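PDB 3UOR: ABC transporter sugar binding protein from Xanthomonas axonopodis pv. citri, which probably binds maltose or related sugars in the periplasm and delivers them to an ABC transporter for uptake. Local coordinates for residues L135-L147 with Q330-P342. Sequence-based numbering, arbitrary orientation.
Sequences LYGVPWYVDTRLL and QARFHAIIGDLPP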
ATOM      1  N   LEU A 135      -3.304  10.537 -16.907  1.00 41.76           N
ATOM      2  CA  LEU A 135      -3.721   9.260 -16.341  1.00 33.93           C
ATOM      3  C   LEU A 135      -3.120   8.100 -17.123  1.00 37.00           C
ATOM      4  O   LEU A 135      -3.336   7.979 -18.333  1.00 35.99           O
ATOM      5  CB  LEU A 135      -5.254   9.145 -16.336  1.00 34.59           C
ATOM      6  CG  LEU A 135      -5.831   7.935 -15.596  1.00 34.11           C
ATOM      7  CD1 LEU A 135      -5.625   8.086 -14.109  1.00 30.07           C
ATOM      8  CD2 LEU A 135      -7.322   7.710 -15.898  1.00 35.09           C
ATOM      9  N   TYR A 136      -2.393   7.225 -16.433  1.00 32.14           N
ATOM     10  CA  TYR A 136      -1.740   6.098 -17.120  1.00 31.83           C
ATOM     11  C   TYR A 136      -2.167   4.715 -16.658  1.00 32.80           C
ATOM     12  O   TYR A 136      -1.608   3.717 -17.091  1.00 35.72           O
ATOM     13  CB  TYR A 136      -0.222   6.211 -16.995  1.00 39.22           C
ATOM     14  CG  TYR A 136       0.367   7.273 -17.892  1.00 39.64           C
ATOM     15  CD1 TYR A 136       0.445   7.080 -19.263  1.00 36.40           C
ATOM     16  CD2 TYR A 136       0.849   8.462 -17.370  1.00 39.71           C
ATOM     17  CE1 TYR A 136       0.994   8.048 -20.099  1.00 43.68           C
ATOM     18  CE2 TYR A 136       1.399   9.436 -18.193  1.00 46.14           C
ATOM     19  CZ  TYR A 136       1.468   9.224 -19.555  1.00 49.95           C
ATOM     20  OH  TYR A 136       2.002  10.196 -20.371  1.00 62.37           O
ATOM     21  N   GLY A 137      -3.129   4.641 -15.754  1.00 34.90           N
ATOM     22  CA  GLY A 137      -3.616   3.351 -15.313  1.00 25.48           C
ATOM     23  C   GLY A 137      -4.992   3.494 -14.684  1.00 29.69           C
ATOM     24  O   GLY A 137      -5.517   4.604 -14.543  1.00 31.67           O
ATOM     25  N   VAL A 138      -5.571   2.368 -14.281  1.00 30.81           N
ATOM     26  CA  VAL A 138      -6.782   2.387 -13.463  1.00 31.51           C
ATOM     27  C   VAL A 138      -6.485   1.567 -12.216  1.00 33.35           C
ATOM     28  O   VAL A 138      -5.949   0.462 -12.322  1.00 34.62           O
ATOM     29  CB  VAL A 138      -7.997   1.782 -14.230  1.00 33.89           C
ATOM     30  CG1 VAL A 138      -9.227   1.720 -13.331  1.00 30.25           C
ATOM     31  CG2 VAL A 138      -8.288   2.588 -15.486  1.00 28.94           C
ATOM     32  N   PRO A 139      -6.795   2.113 -11.027  1.00 31.58           N
ATOM     33  CA  PRO A 139      -6.481   1.364  -9.811  1.00 27.22           C
ATOM     34  C   PRO A 139      -7.199   0.032  -9.839  1.00 33.25           C
ATOM     35  O   PRO A 139      -8.382   0.008 -10.162  1.00 29.91           O
ATOM     36  CB  PRO A 139      -7.063   2.244  -8.692  1.00 31.16           C
ATOM     37  CG  PRO A 139      -7.121   3.615  -9.274  1.00 29.99           C
ATOM     38  CD  PRO A 139      -7.431   3.411 -10.737  1.00 30.21           C
ATOM     39  N   TRP A 140      -6.519  -1.051  -9.493  1.00 28.74           N
ATOM     40  CA  TRP A 140      -7.175  -2.353  -9.456  1.00 27.85           C
ATOM     41  C   TRP A 140      -7.549  -2.747  -8.022  1.00 35.84           C
ATOM     42  O   TRP A 140      -8.707  -3.031  -7.730  1.00 34.43           O
ATOM     43  CB  TRP A 140      -6.262  -3.399 -10.087  1.00 31.41           C
ATOM     44  CG  TRP A 140      -6.847  -4.756 -10.194  1.00 30.90           C
ATOM     45  CD1 TRP A 140      -8.157  -5.098 -10.086  1.00 37.18           C
ATOM     46  CD2 TRP A 140      -6.129  -5.971 -10.452  1.00 28.90           C
ATOM     47  NE1 TRP A 140      -8.304  -6.467 -10.236  1.00 33.21           N
ATOM     48  CE2 TRP A 140      -7.070  -7.019 -10.465  1.00 30.56           C
ATOM     49  CE3 TRP A 140      -4.774  -6.274 -10.647  1.00 31.26           C
ATOM     50  CZ2 TRP A 140      -6.708  -8.344 -10.681  1.00 32.95           C
ATOM     51  CZ3 TRP A 140      -4.413  -7.585 -10.863  1.00 37.09           C
ATOM     52  CH2 TRP A 140      -5.380  -8.608 -10.882  1.00 37.91           C
ATOM     53  N   TYR A 141      -6.580  -2.771  -7.116  1.00 31.25           N
ATOM     54  CA  TYR A 141      -6.900  -3.021  -5.712  1.00 24.17           C
ATOM     55  C   TYR A 141      -5.895  -2.250  -4.864  1.00 31.95           C
ATOM     56  O   TYR A 141      -4.867  -1.810  -5.365  1.00 31.33           O
ATOM     57  CB  TYR A 141      -6.842  -4.512  -5.379  1.00 28.11           C
ATOM     58  CG  TYR A 141      -5.464  -5.119  -5.513  1.00 34.43           C
ATOM     59  CD1 TYR A 141      -4.545  -5.055  -4.473  1.00 38.82           C
ATOM     60  CD2 TYR A 141      -5.085  -5.745  -6.686  1.00 38.81           C
ATOM     61  CE1 TYR A 141      -3.284  -5.603  -4.603  1.00 37.83           C
ATOM     62  CE2 TYR A 141      -3.849  -6.298  -6.827  1.00 47.74           C
ATOM     63  CZ  TYR A 141      -2.947  -6.224  -5.791  1.00 47.21           C
ATOM     64  OH  TYR A 141      -1.711  -6.789  -5.970  1.00 52.73           O
ATOM     65  N   VAL A 142      -6.193  -2.090  -3.585  1.00 29.42           N
ATOM     66  CA  VAL A 142      -5.436  -1.179  -2.737  1.00 27.73           C
ATOM     67  C   VAL A 142      -4.827  -1.949  -1.569  1.00 33.90           C
ATOM     68  O   VAL A 142      -5.479  -2.799  -0.951  1.00 33.90           O
ATOM     69  CB  VAL A 142      -6.329  -0.067  -2.164  1.00 28.72           C
ATOM     70  CG1 VAL A 142      -5.503   0.986  -1.428  1.00 24.45           C
ATOM     71  CG2 VAL A 142      -7.118   0.587  -3.270  1.00 28.40           C
ATOM     72  N   ASP A 143      -3.563  -1.659  -1.298  1.00 32.70           N
ATOM     73  CA  ASP A 143      -2.900  -2.166  -0.110  1.00 27.36           C
ATOM     74  C   ASP A 143      -2.646  -0.960   0.777  1.00 27.76           C
ATOM     75  O   ASP A 143      -2.006  -0.003   0.358  1.00 30.30           O
ATOM     76  CB  ASP A 143      -1.590  -2.835  -0.510  1.00 34.78           C
ATOM     77  CG  ASP A 143      -0.711  -3.180   0.685  1.00 43.13           C
ATOM     78  OD1 ASP A 143      -1.142  -2.994   1.846  1.00 44.49           O
ATOM     79  OD2 ASP A 143       0.419  -3.641   0.453  1.00 42.31           O
ATOM     80  N   THR A 144      -3.181  -0.977   1.990  1.00 27.55           N
ATOM     81  CA  THR A 144      -2.824   0.046   2.962  1.00 25.37           C
ATOM     82  C   THR A 144      -2.651  -0.627   4.328  1.00 30.80           C
ATOM     83  O   THR A 144      -3.120  -1.746   4.520  1.00 33.95           O
ATOM     84  CB  THR A 144      -3.870   1.175   3.015  1.00 26.08           C
ATOM     85  OG1 THR A 144      -3.369   2.263   3.810  1.00 26.01           O
ATOM     86  CG2 THR A 144      -5.143   0.672   3.643  1.00 19.37           C
ATOM     87  N   ARG A 145      -1.971   0.041   5.260  1.00 26.53           N
ATOM     88  CA  ARG A 145      -1.578  -0.581   6.525  1.00 26.69           C
ATOM     89  C   ARG A 145      -2.251   0.103   7.699  1.00 19.95           C
ATOM     90  O   ARG A 145      -2.287   1.322   7.768  1.00 24.99           O
ATOM     91  CB  ARG A 145      -0.046  -0.483   6.697  1.00 28.59           C
ATOM     92  CG  ARG A 145       0.740  -1.028   5.487  1.00 24.80           C
ATOM     93  CD  ARG A 145       0.319  -2.462   5.190  1.00 33.23           C
ATOM     94  NE  ARG A 145       0.886  -2.953   3.932  1.00 39.11           N
ATOM     95  CZ  ARG A 145       2.145  -3.366   3.790  1.00 48.41           C
ATOM     96  NH1 ARG A 145       2.978  -3.351   4.833  1.00 30.14           N
ATOM     97  NH2 ARG A 145       2.575  -3.794   2.604  1.00 46.28           N
ATOM     98  N   LEU A 146      -2.792  -0.676   8.624  1.00 20.00           N
ATOM     99  CA  LEU A 146      -3.498  -0.089   9.759  1.00 22.56           C
ATOM    100  C   LEU A 146      -3.369  -1.064  10.929  1.00 25.98           C
ATOM    101  O   LEU A 146      -2.625  -2.045  10.831  1.00 34.51           O
ATOM    102  CB  LEU A 146      -4.969   0.219   9.382  1.00 22.28           C
ATOM    103  CG  LEU A 146      -5.826  -0.877   8.741  1.00 27.86           C
ATOM    104  CD1 LEU A 146      -5.847  -2.129   9.609  1.00 23.89           C
ATOM    105  CD2 LEU A 146      -7.283  -0.403   8.422  1.00 26.91           C
ATOM    106  N   LEU A 147      -4.078  -0.827  12.030  1.00 30.72           N
ATOM    107  CA  LEU A 147      -3.874  -1.644  13.233  1.00 29.35           C
ATOM    108  C   LEU A 147      -4.792  -2.847  13.364  1.00 32.73           C
ATOM    109  O   LEU A 147      -5.994  -2.693  13.444  1.00 34.50           O
ATOM    110  CB  LEU A 147      -4.032  -0.790  14.498  1.00 26.98           C
ATOM    111  CG  LEU A 147      -3.186   0.479  14.575  1.00 31.86           C
ATOM    112  CD1 LEU A 147      -3.671   1.339  15.728  1.00 26.47           C
ATOM    113  CD2 LEU A 147      -1.704   0.146  14.743  1.00 29.79           C
ATOM    114  N   GLN A 330     -15.213  -6.804  -8.318  1.00 33.68           N
ATOM    115  CA  GLN A 330     -14.257  -6.396  -7.306  1.00 38.46           C
ATOM    116  C   GLN A 330     -14.593  -7.020  -5.939  1.00 39.79           C
ATOM    117  O   GLN A 330     -13.694  -7.449  -5.205  1.00 32.93           O
ATOM    118  CB  GLN A 330     -14.199  -4.867  -7.214  1.00 32.85           C
ATOM    119  CG  GLN A 330     -13.741  -4.163  -8.496  1.00 31.38           C
ATOM    120  CD  GLN A 330     -13.355  -2.701  -8.249  1.00 33.12           C
ATOM    121  OE1 GLN A 330     -13.864  -2.057  -7.331  1.00 32.31           O
ATOM    122  NE2 GLN A 330     -12.447  -2.188  -9.050  1.00 30.46           N
ATOM    123  N   ALA A 331     -15.881  -7.049  -5.602  1.00 32.88           N
ATOM    124  CA  ALA A 331     -16.358  -7.730  -4.394  1.00 36.33           C
ATOM    125  C   ALA A 331     -15.934  -9.199  -4.396  1.00 42.57           C
ATOM    126  O   ALA A 331     -15.526  -9.747  -3.373  1.00 46.28           O
ATOM    127  CB  ALA A 331     -17.888  -7.626  -4.286  1.00 26.78           C
ATOM    128  N   ARG A 332     -16.039  -9.835  -5.552  1.00 46.08           N
ATOM    129  CA  ARG A 332     -15.703 -11.246  -5.685  1.00 48.82           C
ATOM    130  C   ARG A 332     -14.209 -11.411  -5.428  1.00 54.75           C
ATOM    131  O   ARG A 332     -13.769 -12.318  -4.711  1.00 53.20           O
ATOM    132  CB  ARG A 332     -16.055 -11.700  -7.100  1.00 45.22           C
ATOM    133  CG  ARG A 332     -16.541 -13.115  -7.254  1.00 56.55           C
ATOM    134  CD  ARG A 332     -17.032 -13.355  -8.695  1.00 66.40           C
ATOM    135  NE  ARG A 332     -18.440 -12.980  -8.883  1.00 76.13           N
ATOM    136  CZ  ARG A 332     -18.931 -12.309  -9.932  1.00 72.18           C
ATOM    137  NH1 ARG A 332     -18.134 -11.903 -10.928  1.00 59.86           N
ATOM    138  NH2 ARG A 332     -20.233 -12.038  -9.980  1.00 70.73           N
ATOM    139  N   PHE A 333     -13.429 -10.511  -6.021  1.00 49.98           N
ATOM    140  CA  PHE A 333     -11.982 -10.506  -5.866  1.00 39.80           C
ATOM    141  C   PHE A 333     -11.603 -10.358  -4.407  1.00 41.68           C
ATOM    142  O   PHE A 333     -10.735 -11.078  -3.901  1.00 42.16           O
ATOM    143  CB  PHE A 333     -11.399  -9.349  -6.673  1.00 38.82           C
ATOM    144  CG  PHE A 333      -9.915  -9.442  -6.910  1.00 37.96           C
ATOM    145  CD1 PHE A 333      -9.376 -10.504  -7.615  1.00 44.64           C
ATOM    146  CD2 PHE A 333      -9.075  -8.426  -6.490  1.00 38.88           C
ATOM    147  CE1 PHE A 333      -8.017 -10.576  -7.863  1.00 41.06           C
ATOM    148  CE2 PHE A 333      -7.715  -8.492  -6.722  1.00 43.65           C
ATOM    149  CZ  PHE A 333      -7.185  -9.570  -7.414  1.00 43.39           C
ATOM    150  N   HIS A 334     -12.259  -9.424  -3.722  1.00 38.87           N
ATOM    151  CA  HIS A 334     -12.013  -9.237  -2.288  1.00 38.48           C
ATOM    152  C   HIS A 334     -12.372 -10.499  -1.503  1.00 43.47           C
ATOM    153  O   HIS A 334     -11.644 -10.913  -0.590  1.00 43.25           O
ATOM    154  CB  HIS A 334     -12.825  -8.058  -1.758  1.00 36.84           C
ATOM    155  CG  HIS A 334     -12.700  -7.856  -0.280  1.00 35.36           C
ATOM    156  ND1 HIS A 334     -13.603  -8.376   0.622  1.00 39.84           N
ATOM    157  CD2 HIS A 334     -11.772  -7.195   0.455  1.00 32.76           C
ATOM    158  CE1 HIS A 334     -13.247  -8.036   1.850  1.00 36.29           C
ATOM    159  NE2 HIS A 334     -12.137  -7.319   1.776  1.00 35.42           N
ATOM    160  N   ALA A 335     -13.501 -11.102  -1.862  1.00 47.43           N
ATOM    161  CA  ALA A 335     -14.000 -12.278  -1.155  1.00 49.85           C
ATOM    162  C   ALA A 335     -12.980 -13.396  -1.208  1.00 51.81           C
ATOM    163  O   ALA A 335     -12.767 -14.090  -0.219  1.00 45.66           O
ATOM    164  CB  ALA A 335     -15.316 -12.745  -1.746  1.00 40.35           C
ATOM    165  N   ILE A 336     -12.334 -13.558  -2.359  1.00 50.05           N
ATOM    166  CA  ILE A 336     -11.438 -14.693  -2.543  1.00 49.96           C
ATOM    167  C   ILE A 336     -10.062 -14.451  -1.952  1.00 56.79           C
ATOM    168  O   ILE A 336      -9.541 -15.298  -1.241  1.00 62.69           O
ATOM    169  CB  ILE A 336     -11.319 -15.088  -4.024  1.00 48.26           C
ATOM    170  CG1 ILE A 336     -12.699 -15.421  -4.583  1.00 46.41           C
ATOM    171  CG2 ILE A 336     -10.383 -16.261  -4.187  1.00 52.73           C
ATOM    172  CD1 ILE A 336     -12.742 -15.488  -6.082  1.00 45.58           C
ATOM    173  N   ILE A 337      -9.485 -13.283  -2.220  1.00 58.88           N
ATOM    174  CA  ILE A 337      -8.092 -13.037  -1.863  1.00 48.65           C
ATOM    175  C   ILE A 337      -7.875 -11.894  -0.852  1.00 44.87           C
ATOM    176  O   ILE A 337      -6.771 -11.718  -0.334  1.00 50.20           O
ATOM    177  CB  ILE A 337      -7.245 -12.842  -3.145  1.00 54.07           C
ATOM    178  CG1 ILE A 337      -5.754 -12.919  -2.844  1.00 65.76           C
ATOM    179  CG2 ILE A 337      -7.566 -11.532  -3.811  1.00 53.08           C
ATOM    180  CD1 ILE A 337      -4.892 -12.823  -4.096  1.00 75.07           C
ATOM    181  N   GLY A 338      -8.916 -11.123  -0.555  1.00 41.00           N
ATOM    182  CA  GLY A 338      -8.805 -10.107   0.487  1.00 31.69           C
ATOM    183  C   GLY A 338      -8.334  -8.736   0.014  1.00 34.77           C
ATOM    184  O   GLY A 338      -8.232  -7.818   0.819  1.00 37.56           O
ATOM    185  N   ASP A 339      -8.057  -8.589  -1.282  1.00 34.74           N
ATOM    186  CA  ASP A 339      -7.565  -7.322  -1.833  1.00 34.92           C
ATOM    187  C   ASP A 339      -8.642  -6.259  -1.804  1.00 36.58           C
ATOM    188  O   ASP A 339      -9.797  -6.524  -2.125  1.00 37.99           O
ATOM    189  CB  ASP A 339      -7.023  -7.502  -3.253  1.00 36.62           C
ATOM    190  CG  ASP A 339      -5.727  -8.297  -3.279  1.00 43.63           C
ATOM    191  OD1 ASP A 339      -5.105  -8.409  -2.216  1.00 47.29           O
ATOM    192  OD2 ASP A 339      -5.335  -8.817  -4.339  1.00 45.00           O
ATOM    193  N   LEU A 340      -8.266  -5.055  -1.399  1.00 33.19           N
ATOM    194  CA  LEU A 340      -9.269  -4.030  -1.125  1.00 30.94           C
ATOM    195  C   LEU A 340      -9.753  -3.359  -2.401  1.00 25.88           C
ATOM    196  O   LEU A 340      -8.962  -2.938  -3.236  1.00 33.20           O
ATOM    197  CB  LEU A 340      -8.719  -2.961  -0.180  1.00 27.23           C
ATOM    198  CG  LEU A 340      -8.076  -3.389   1.146  1.00 26.24           C
ATOM    199  CD1 LEU A 340      -7.496  -2.132   1.794  1.00 22.22           C
ATOM    200  CD2 LEU A 340      -9.122  -4.047   2.044  1.00 27.52           C
ATOM    201  N   PRO A 341     -11.067  -3.247  -2.549  1.00 30.72           N
ATOM    202  CA  PRO A 341     -11.586  -2.518  -3.709  1.00 30.41           C
ATOM    203  C   PRO A 341     -11.133  -1.074  -3.660  1.00 27.48           C
ATOM    204  O   PRO A 341     -11.046  -0.495  -2.575  1.00 29.68           O
ATOM    205  CB  PRO A 341     -13.096  -2.603  -3.515  1.00 27.73           C
ATOM    206  CG  PRO A 341     -13.302  -3.925  -2.794  1.00 35.29           C
ATOM    207  CD  PRO A 341     -12.122  -3.953  -1.810  1.00 30.97           C
ATOM    208  N   PRO A 342     -10.869  -0.482  -4.826  1.00 26.59           N
ATOM    209  CA  PRO A 342     -10.397   0.908  -4.880  1.00 28.94           C
ATOM    210  C   PRO A 342     -11.518   1.909  -5.077  1.00 34.60           C
ATOM    211  O   PRO A 342     -11.199   3.081  -5.264  1.00 32.27           O
ATOM    212  CB  PRO A 342      -9.507   0.917  -6.122  1.00 27.73           C
ATOM    213  CG  PRO A 342     -10.119  -0.087  -7.015  1.00 25.06           C
ATOM    214  CD  PRO A 342     -10.714  -1.169  -6.116  1.00 21.95           C
TER
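Phe333 lays one face of its ring against the five-membered ring of Trp140 in an offset stack, planes 22° apart, while its CZ comes 3.5 Å from CZ2 on the benzo part of the indole. Ile337 covers the opposite face, so the phenyl ring sits between an aliphatic branch and an indole. With its CG anti to the backbone N (chi1 -176°), Trp140 carries its ring to the helix 327-337, although its CB starts away from it. Tyr141, which forms with Trp140 a classic beta bulge opposite Ser303, meets the Phe333 ring obliquely and completes an aromatic cluster; its own face receives the Asp339 carboxylate, stacked within 13° of parallel, while its OH hydrogen-bonds with OG of Ser303. After the helix ends at Ile337, Gly338 turns the chain with positive phi, and Val142 and Leu340 form a single antiparallel hydrogen-bonded pair, Val142 N to Leu340 O 2.9 Å. Leu340 CB packs 3.3 Å from Val142 O. Pro342 lies against Val142 and Pro139, its CD 3.2 Å from Trp140 O. Helix end and following turn thus join strand 138-143 mainly through apolar and aromatic surfaces; with Asp339 close to Glu40, one of the two carboxylates is perhaps more readily protonated than in water.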